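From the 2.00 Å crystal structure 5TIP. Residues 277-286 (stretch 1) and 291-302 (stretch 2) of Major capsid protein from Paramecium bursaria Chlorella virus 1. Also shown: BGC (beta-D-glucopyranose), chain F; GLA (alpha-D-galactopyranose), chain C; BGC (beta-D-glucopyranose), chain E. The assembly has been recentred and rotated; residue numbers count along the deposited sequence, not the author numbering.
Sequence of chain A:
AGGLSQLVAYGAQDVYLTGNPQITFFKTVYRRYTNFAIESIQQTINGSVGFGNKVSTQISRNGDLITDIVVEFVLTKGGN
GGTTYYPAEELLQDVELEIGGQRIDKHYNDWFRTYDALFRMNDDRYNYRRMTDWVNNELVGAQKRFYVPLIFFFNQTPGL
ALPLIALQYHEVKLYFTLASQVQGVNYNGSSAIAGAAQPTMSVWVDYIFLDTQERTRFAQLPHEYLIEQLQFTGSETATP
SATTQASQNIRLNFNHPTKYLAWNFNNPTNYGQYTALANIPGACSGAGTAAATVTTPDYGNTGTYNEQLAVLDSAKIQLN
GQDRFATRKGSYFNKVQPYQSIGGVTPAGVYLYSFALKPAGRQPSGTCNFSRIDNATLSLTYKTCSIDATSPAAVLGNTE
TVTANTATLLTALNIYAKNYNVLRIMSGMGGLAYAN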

# COMPACT_ATOMS: atom_id res chain seq x y z
N LEU A 277 0.05 -13.27 -27.10
CA LEU A 277 1.30 -13.96 -26.85
C LEU A 277 2.36 -13.51 -27.85
O LEU A 277 2.06 -13.28 -29.02
CB LEU A 277 1.10 -15.48 -26.95
CG LEU A 277 -0.01 -16.09 -26.09
CD1 LEU A 277 -0.08 -17.60 -26.29
CD2 LEU A 277 0.20 -15.76 -24.62
N ALA A 278 3.59 -13.37 -27.37
CA ALA A 278 4.68 -12.89 -28.20
C ALA A 278 5.99 -13.50 -27.71
O ALA A 278 6.09 -13.99 -26.59
CB ALA A 278 4.77 -11.36 -28.20
N ASN A 279 7.00 -13.44 -28.58
CA ASN A 279 8.32 -14.01 -28.29
C ASN A 279 9.20 -13.02 -27.53
O ASN A 279 10.32 -12.70 -27.92
CB ASN A 279 8.97 -14.45 -29.59
CG ASN A 279 10.20 -15.34 -29.39
OD1 ASN A 279 10.60 -15.63 -28.26
ND2 ASN A 279 10.76 -15.80 -30.50
N ILE A 280 8.66 -12.50 -26.42
CA ILE A 280 9.42 -11.68 -25.48
C ILE A 280 9.28 -12.34 -24.11
O ILE A 280 8.27 -13.00 -23.85
CB ILE A 280 8.94 -10.22 -25.48
CG1 ILE A 280 7.44 -10.15 -25.18
CG2 ILE A 280 9.27 -9.55 -26.80
CD1 ILE A 280 6.90 -8.74 -25.15
N PRO A 281 10.28 -12.20 -23.22
CA PRO A 281 10.25 -12.94 -21.95
C PRO A 281 8.96 -12.77 -21.15
O PRO A 281 8.56 -11.65 -20.82
CB PRO A 281 11.45 -12.37 -21.18
CG PRO A 281 12.38 -11.93 -22.25
CD PRO A 281 11.52 -11.42 -23.36
N GLY A 282 8.30 -13.88 -20.85
CA GLY A 282 7.07 -13.87 -20.09
C GLY A 282 5.80 -13.84 -20.91
O GLY A 282 4.71 -13.93 -20.33
N ALA A 283 5.90 -13.72 -22.24
CA ALA A 283 4.72 -13.57 -23.08
C ALA A 283 4.37 -14.82 -23.89
O ALA A 283 3.30 -14.85 -24.51
CB ALA A 283 4.91 -12.39 -24.04
N CYS A 284 5.23 -15.84 -23.90
CA CYS A 284 4.90 -17.09 -24.56
C CYS A 284 5.78 -18.19 -23.98
O CYS A 284 6.74 -17.93 -23.25
CB CYS A 284 5.09 -17.00 -26.08
SG CYS A 284 6.81 -17.11 -26.63
N SER A 285 5.44 -19.43 -24.32
CA SER A 285 6.17 -20.58 -23.80
C SER A 285 7.58 -20.61 -24.38
O SER A 285 7.76 -20.59 -25.60
CB SER A 285 5.43 -21.87 -24.13
OG SER A 285 6.10 -23.00 -23.60
N GLY A 286 8.58 -20.66 -23.50
CA GLY A 286 9.96 -20.73 -23.94
C GLY A 286 10.45 -19.48 -24.65
O GLY A 286 11.35 -19.58 -25.50
N ALA A 291 13.10 -23.00 -28.18
CA ALA A 291 11.85 -23.72 -27.97
C ALA A 291 10.66 -22.77 -27.85
O ALA A 291 9.61 -23.16 -27.34
CB ALA A 291 11.95 -24.60 -26.72
N ALA A 292 10.81 -21.54 -28.32
CA ALA A 292 9.75 -20.55 -28.19
C ALA A 292 8.59 -20.87 -29.12
O ALA A 292 8.78 -21.27 -30.28
CB ALA A 292 10.28 -19.15 -28.49
N THR A 293 7.37 -20.70 -28.61
CA THR A 293 6.16 -20.89 -29.41
C THR A 293 5.11 -19.91 -28.92
O THR A 293 4.78 -19.89 -27.73
CB THR A 293 5.65 -22.34 -29.31
OG1 THR A 293 4.32 -22.41 -29.83
CG2 THR A 293 5.69 -22.84 -27.88
N VAL A 294 4.60 -19.09 -29.83
CA VAL A 294 3.61 -18.07 -29.49
C VAL A 294 2.21 -18.68 -29.48
O VAL A 294 1.21 -17.96 -29.41
CB VAL A 294 3.68 -16.88 -30.47
CG1 VAL A 294 5.04 -16.21 -30.39
CG2 VAL A 294 3.41 -17.35 -31.89
N THR A 295 2.14 -20.00 -29.54
CA THR A 295 0.86 -20.70 -29.45
C THR A 295 0.48 -21.02 -28.01
O THR A 295 -0.71 -21.12 -27.69
CB THR A 295 0.91 -21.99 -30.27
OG1 THR A 295 1.47 -21.72 -31.56
CG2 THR A 295 -0.48 -22.57 -30.45
N THR A 296 1.48 -21.17 -27.14
CA THR A 296 1.28 -21.55 -25.76
C THR A 296 1.81 -20.44 -24.85
O THR A 296 2.92 -19.94 -25.08
CB THR A 296 2.01 -22.87 -25.45
OG1 THR A 296 1.47 -23.91 -26.27
CG2 THR A 296 1.86 -23.25 -23.99
N PRO A 297 1.06 -20.04 -23.83
CA PRO A 297 1.53 -18.98 -22.94
C PRO A 297 2.57 -19.49 -21.95
O PRO A 297 2.75 -20.69 -21.74
CB PRO A 297 0.26 -18.53 -22.20
CG PRO A 297 -0.88 -19.22 -22.89
CD PRO A 297 -0.32 -20.44 -23.52
N ASP A 298 3.27 -18.53 -21.35
CA ASP A 298 4.04 -18.79 -20.13
C ASP A 298 3.02 -18.75 -19.00
O ASP A 298 2.74 -17.70 -18.42
CB ASP A 298 5.14 -17.75 -19.96
CG ASP A 298 6.05 -18.04 -18.77
OD1 ASP A 298 5.78 -19.01 -18.03
OD2 ASP A 298 7.04 -17.30 -18.59
N TYR A 299 2.45 -19.92 -18.69
CA TYR A 299 1.24 -20.00 -17.87
C TYR A 299 1.40 -19.26 -16.55
O TYR A 299 0.53 -18.48 -16.15
CB TYR A 299 0.86 -21.46 -17.63
CG TYR A 299 0.42 -22.19 -18.87
CD1 TYR A 299 -0.82 -21.94 -19.45
CD2 TYR A 299 1.23 -23.15 -19.46
CE1 TYR A 299 -1.23 -22.61 -20.58
CE2 TYR A 299 0.82 -23.83 -20.60
CZ TYR A 299 -0.41 -23.55 -21.15
OH TYR A 299 -0.81 -24.23 -22.28
N GLY A 300 2.52 -19.49 -15.86
CA GLY A 300 2.76 -18.81 -14.60
C GLY A 300 2.88 -17.31 -14.73
O GLY A 300 2.70 -16.59 -13.75
N ASN A 301 3.17 -16.82 -15.94
CA ASN A 301 3.34 -15.39 -16.18
C ASN A 301 2.38 -14.93 -17.27
O ASN A 301 2.77 -14.21 -18.19
CB ASN A 301 4.80 -15.09 -16.56
CG ASN A 301 5.79 -15.60 -15.51
OD1 ASN A 301 5.66 -15.31 -14.33
ND2 ASN A 301 6.78 -16.37 -15.96
N THR A 302 1.12 -15.35 -17.16
CA THR A 302 0.13 -15.05 -18.19
C THR A 302 -0.15 -13.55 -18.28
O THR A 302 -0.33 -13.01 -19.38
CB THR A 302 -1.16 -15.82 -17.92
OG1 THR A 302 -0.90 -17.23 -17.98
CG2 THR A 302 -2.23 -15.47 -18.93
C2 BGC F . 8.28 -18.16 -15.40
C3 BGC F . 9.32 -18.70 -14.41
C4 BGC F . 10.19 -17.57 -13.89
C5 BGC F . 9.34 -16.42 -13.38
C6 BGC F . 10.22 -15.26 -12.95
C1 BGC F . 7.56 -16.94 -14.87
O2 BGC F . 7.28 -19.13 -15.68
O3 BGC F . 10.16 -19.67 -15.04
O4 BGC F . 11.06 -18.05 -12.86
O5 BGC F . 8.48 -15.96 -14.43
O6 BGC F . 11.08 -14.89 -14.03
C1 GLA C . 9.95 -22.35 -18.27
C2 GLA C . 10.07 -21.47 -19.52
C3 GLA C . 8.85 -20.56 -19.65
C4 GLA C . 7.57 -21.38 -19.56
C5 GLA C . 7.58 -22.27 -18.32
C6 GLA C . 6.33 -23.14 -18.29
O2 GLA C . 11.25 -20.67 -19.43
O3 GLA C . 8.90 -19.88 -20.90
O4 GLA C . 7.44 -22.19 -20.73
O5 GLA C . 8.74 -23.10 -18.33
O6 GLA C . 5.17 -22.34 -18.53
C2 BGC E . 12.36 -16.97 -31.74
C3 BGC E . 13.79 -17.46 -31.86
C4 BGC E . 14.74 -16.35 -31.43
C5 BGC E . 14.36 -15.80 -30.05
C6 BGC E . 15.26 -14.63 -29.69
C1 BGC E . 12.07 -16.42 -30.35
O2 BGC E . 11.47 -18.04 -32.03
O3 BGC E . 14.07 -17.76 -33.23
O4 BGC E . 16.08 -16.83 -31.41
O5 BGC E . 12.99 -15.38 -30.02
O6 BGC E . 14.87 -14.10 -28.42
O HOH W 1 2.42 -16.07 -21.25
O HOH W 2 8.62 -16.70 -21.06
O HOH W 3 8.47 -23.96 -25.13
O HOH W 4 4.52 -22.91 -20.99

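The two stretches of this capsid protein, largely loop and turn, bury 646 Å² between them, both sides summed. At the apolar centre L277, with chi1 m and chi2 t, points its CA-to-CB bond toward stretch 2 and lays its branched end along the turn there: CD2 of L277 lies 3.7 Å from CB of P297, and CD1 of L277 packs 3.4 Å from O of V294 and 3.6 Å from N of P297. Both residues are buried, and the P297 ring, puckered C-gamma exo, gives the leucine an apolar CB to pack against. V294, chi1 m, carries the packing on: its CG1 lies 4.3 Å from SG of C284 and 3.8 Å from N of N279. C284 SG also meets A292 CB at 4.4 Å. C284 points away overall, yet its CB comes within 3.3 Å of T293 O. A292 points toward stretch 1, and its methyl fits against G286 O, 3.2 Å from A292 CB.

Backbone hydrogen bonds join the two stretches around S285. T293 N donates to S285 O at 3.0 Å, and S285 N donates to T296 O at 2.7 Å; a weak bond from S285 N to T293 O, 3.5 Å, completes a single antiparallel bridge. The type I turn from T293 to T296 brings both carbonyls to the same amide. S285 O also receives a CA-H contact from A292 CA at 3.3 Å. Beside these bonds, S285 CB packs 3.8 Å from T296 CB and 3.9 Å from T293 CG2, while its OG lies 3.0 Å from water 3, which donates to A291 O at 2.6 Å.

Glycines serve the outer positions. G286 has positive phi, and a CB there would clash with A291 O; its backbone N donates to GLA O3 at 2.7 Å. G282, in the type II turn from I280 to A283, has backbone angles that would jam a CB against the preceding carbonyl. Water 2 accepts from G282 N at 2.8 Å and donates to D298 OD2 at 3.0 Å, and water 1 links D298 N, 2.6 Å away, to G282 O at 3.3 Å.

At the polar edge, D298 OD2 accepts from N301 ND2 at 2.8 Å, while D298 OD1 accepts from O2 of the chain F glucose at 2.8 Å. That sugar is bonded through C1 to N301 ND2, 1.5 Å away, so the aspartate steadies both asparagine and glycan. N279 ND2 is likewise bonded to C1 of the chain E glucose at 1.5 Å.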